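Local coordinates for amino Transferase (Eubacterium rectale, PDB 3ELE) that transfers amino groups from amino acids to 2-oxo acids with pyridoxal-5'-phosphate as cofactor, as a class I and II aminotransferase, at the interface of chains A and B. Numbering follows the deposited sequence. Chains: chain A/B, Amino Transferase.

The interface of chains A and B. Residues chain A 118-119, 121, 174, 210-211, 213, 267; chain B 2-4.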
ATOM      1  N   ALA A 118      10.325  -7.559   6.773  1.00 35.05           N
ATOM      2  CA  ALA A 118      11.199  -7.176   7.898  1.00 35.20           C
ATOM      3  C   ALA A 118      11.979  -8.356   8.472  1.00 34.40           C
ATOM      4  O   ALA A 118      13.121  -8.218   8.852  1.00 32.83           O
ATOM      5  CB  ALA A 118      10.379  -6.495   9.027  1.00 34.03           C
ATOM      6  N   LEU A 119      11.343  -9.517   8.531  1.00 35.67           N
ATOM      7  CA  LEU A 119      11.971 -10.709   9.102  1.00 35.96           C
ATOM      8  C   LEU A 119      12.809 -11.567   8.145  1.00 36.62           C
ATOM      9  O   LEU A 119      13.608 -12.321   8.641  1.00 37.05           O
ATOM     10  CB  LEU A 119      10.907 -11.568   9.808  1.00 35.61           C
ATOM     11  CG  LEU A 119      10.318 -10.932  11.073  1.00 34.11           C
ATOM     12  CD1 LEU A 119       9.221 -11.796  11.589  1.00 36.07           C
ATOM     13  CD2 LEU A 119      11.411 -10.754  12.159  1.00 37.52           C
ATOM     14  N   SER A 121      15.897 -12.505   5.954  1.00 35.60           N
ATOM     15  CA  SER A 121      17.290 -12.114   5.731  1.00 35.75           C
ATOM     16  C   SER A 121      18.050 -13.092   4.818  1.00 37.72           C
ATOM     17  O   SER A 121      19.264 -12.915   4.601  1.00 41.29           O
ATOM     18  CB  SER A 121      17.982 -11.977   7.093  1.00 36.51           C
ATOM     19  OG  SER A 121      18.042 -13.221   7.778  1.00 39.58           O
ATOM     20  N   ARG A 174      11.913 -18.827  10.719  1.00 32.88           N
ATOM     21  CA  ARG A 174      11.867 -17.440  11.188  0.50 33.05           C
ATOM     22  C   ARG A 174      10.604 -17.111  11.953  1.00 32.09           C
ATOM     23  O   ARG A 174      10.621 -16.255  12.833  1.00 29.81           O
ATOM     24  CB  ARG A 174      11.999 -16.464  10.008  0.50 33.65           C
ATOM     25  CG  ARG A 174      13.193 -16.709   9.075  0.50 37.65           C
ATOM     26  CD  ARG A 174      14.525 -16.950   9.782  0.50 38.92           C
ATOM     27  NE  ARG A 174      14.655 -16.140  10.987  0.50 42.21           N
ATOM     28  CZ  ARG A 174      14.912 -14.833  11.045  0.50 43.11           C
ATOM     29  NH1 ARG A 174      15.148 -14.106   9.951  0.50 42.09           N
ATOM     30  NH2 ARG A 174      14.966 -14.256  12.249  0.50 41.84           N
ATOM     31  N   ARG A 210      18.029 -18.292  18.158  1.00 38.60           N
ATOM     32  CA  ARG A 210      17.387 -17.212  17.413  1.00 39.36           C
ATOM     33  C   ARG A 210      15.883 -17.186  17.620  1.00 39.44           C
ATOM     34  O   ARG A 210      15.274 -18.257  17.589  1.00 39.80           O
ATOM     35  CB  ARG A 210      17.677 -17.436  15.934  1.00 40.38           C
ATOM     36  CG  ARG A 210      17.420 -16.268  15.070  1.00 44.68           C
ATOM     37  CD  ARG A 210      18.152 -16.460  13.777  1.00 51.58           C
ATOM     38  NE  ARG A 210      17.888 -15.404  12.806  1.00 54.85           N
ATOM     39  CZ  ARG A 210      18.284 -15.424  11.530  1.00 54.75           C
ATOM     40  NH1 ARG A 210      18.005 -14.383  10.753  1.00 59.85           N
ATOM     41  NH2 ARG A 210      18.948 -16.462  11.011  1.00 53.97           N
ATOM     42  N   PRO A 211      15.281 -15.984  17.794  1.00 37.82           N
ATOM     43  CA  PRO A 211      13.833 -15.907  17.973  1.00 37.01           C
ATOM     44  C   PRO A 211      12.991 -16.430  16.806  1.00 35.88           C
ATOM     45  O   PRO A 211      13.293 -16.123  15.659  1.00 35.97           O
ATOM     46  CB  PRO A 211      13.581 -14.402  18.122  1.00 37.45           C
ATOM     47  CG  PRO A 211      14.866 -13.852  18.616  1.00 39.69           C
ATOM     48  CD  PRO A 211      15.888 -14.638  17.872  1.00 38.63           C
ATOM     49  N   PHE A 213       9.404 -15.941  15.593  1.00 33.60           N
ATOM     50  CA  PHE A 213       8.245 -15.083  15.837  1.00 35.10           C
ATOM     51  C   PHE A 213       6.920 -15.776  15.649  1.00 35.08           C
ATOM     52  O   PHE A 213       6.831 -16.746  14.916  1.00 36.79           O
ATOM     53  CB  PHE A 213       8.293 -13.832  14.953  1.00 35.63           C
ATOM     54  CG  PHE A 213       9.284 -12.856  15.425  1.00 38.92           C
ATOM     55  CD1 PHE A 213      10.633 -12.988  15.078  1.00 39.02           C
ATOM     56  CD2 PHE A 213       8.900 -11.845  16.310  1.00 39.31           C
ATOM     57  CE1 PHE A 213      11.573 -12.102  15.583  1.00 39.66           C
ATOM     58  CE2 PHE A 213       9.825 -10.958  16.812  1.00 36.73           C
ATOM     59  CZ  PHE A 213      11.154 -11.082  16.449  1.00 38.35           C
ATOM     60  N   TYR A 267      12.560  -9.371  21.461  1.00 33.12           N
ATOM     61  CA  TYR A 267      14.026  -9.423  21.702  1.00 32.99           C
ATOM     62  C   TYR A 267      14.714  -8.036  21.691  1.00 33.21           C
ATOM     63  O   TYR A 267      15.580  -7.768  22.520  1.00 32.97           O
ATOM     64  CB  TYR A 267      14.722 -10.399  20.691  1.00 32.99           C
ATOM     65  CG  TYR A 267      14.885  -9.783  19.316  1.00 33.44           C
ATOM     66  CD1 TYR A 267      13.760  -9.528  18.489  1.00 34.04           C
ATOM     67  CD2 TYR A 267      16.129  -9.332  18.879  1.00 32.55           C
ATOM     68  CE1 TYR A 267      13.901  -8.886  17.252  1.00 32.54           C
ATOM     69  CE2 TYR A 267      16.270  -8.695  17.643  1.00 31.91           C
ATOM     70  CZ  TYR A 267      15.143  -8.482  16.833  1.00 33.24           C
ATOM     71  OH  TYR A 267      15.268  -7.864  15.609  1.00 34.64           O
TER
HETATM   72  N   MSE B   2      22.229 -10.042  11.873  1.00 45.41           N
HETATM   73  CA  MSE B   2      21.120  -9.409  12.617  1.00 44.77           C
HETATM   74  C   MSE B   2      19.853 -10.274  12.504  1.00 42.70           C
HETATM   75  O   MSE B   2      19.676 -10.965  11.500  1.00 42.33           O
HETATM   76  CB  MSE B   2      20.879  -8.012  12.031  1.00 45.97           C
HETATM   77  CG  MSE B   2      20.010  -7.071  12.823  1.00 47.14           C
HETATM   78 SE   MSE B   2      20.079  -5.251  12.047  0.75 45.85          SE
HETATM   79  CE  MSE B   2      21.817  -4.795  12.481  1.00 50.53           C
ATOM     80  N   VAL B   3      18.980 -10.217  13.520  1.00 40.31           N
ATOM     81  CA  VAL B   3      17.740 -11.018  13.562  1.00 38.09           C
ATOM     82  C   VAL B   3      16.787 -10.607  12.446  1.00 36.75           C
ATOM     83  O   VAL B   3      16.197 -11.449  11.826  1.00 37.50           O
ATOM     84  CB  VAL B   3      17.032 -10.961  14.951  1.00 38.37           C
ATOM     85  CG1 VAL B   3      15.644 -11.610  14.914  1.00 34.23           C
ATOM     86  CG2 VAL B   3      17.899 -11.635  16.028  1.00 36.17           C
ATOM     87  N   VAL B   4      16.655  -9.307  12.207  1.00 36.09           N
ATOM     88  CA  VAL B   4      15.833  -8.778  11.118  1.00 35.96           C
ATOM     89  C   VAL B   4      16.704  -8.573   9.864  1.00 36.70           C
ATOM     90  O   VAL B   4      17.930  -8.740   9.907  1.00 36.38           O
ATOM     91  CB  VAL B   4      15.133  -7.438  11.523  1.00 36.01           C
ATOM     92  CG1 VAL B   4      14.157  -7.671  12.674  1.00 30.12           C
ATOM     93  CG2 VAL B   4      16.149  -6.363  11.875  1.00 32.41           C
TER
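B:Val3, close to the N-terminus of its chain, pushes its isopropyl group into a pocket of chain A and meets the phenol end of A:Tyr267. The two side chains come tip to tip, but the valine lies over one face of the ring near its rim, with CG1 3.7 Å above the plane. Its CB is 3.6 Å from A:Tyr267 CE2. With CG1 anti to the backbone N (chi1 171°), the valine sends its methyls different ways: CG1 sits between the tyrosine and A:Arg174 and approaches A:Phe213 CE1 at 4.2 Å, while CG2 turns to A:Pro211, 4.1 Å from the ring carbon CD.

The backbone of B:Val3 is gripped too. A:Arg174 NH2 donates a hydrogen bond to its carbonyl O at 3.1 Å, fairly straight (154° at H), with the oxygen at the guanidinium edge and the donor tilted 21° from the carbonyl plane. NH1 of the same arginine adds a weak bond to that oxygen. Bends at chi2 and chi3 fold the A:Arg174 chain back to bring its tip here. The extended A:Arg210 faces the same oxygen, which lies in plane at its guanidinium edge, though without a hydrogen bond.

Next door, B:Val4 sets its CB 3.4 Å from the carbonyl O of A:Ala118. An alanine in place of A:Tyr267 would probably open a gap beside B:Val3 and leave its isopropyl group without its aromatic cover.

A:Arg210 also lays its NH1 over one face of the A:Arg174 guanidinium, toward its rim. Behind it, the A:Ser121 hydroxyl OG accepts a hydrogen bond of 3.2 Å from that NH1, which helps fix the A:Arg210 guanidinium.

In the fold, the B-chain N-terminal segment, just ahead of helix 6-13, docks where chain A brings together the end of helix 108-119, the starts of strands 173-178 and 213-217, and the loop before helix 269-282; the two-fold repeats this exchange with the chains swapped.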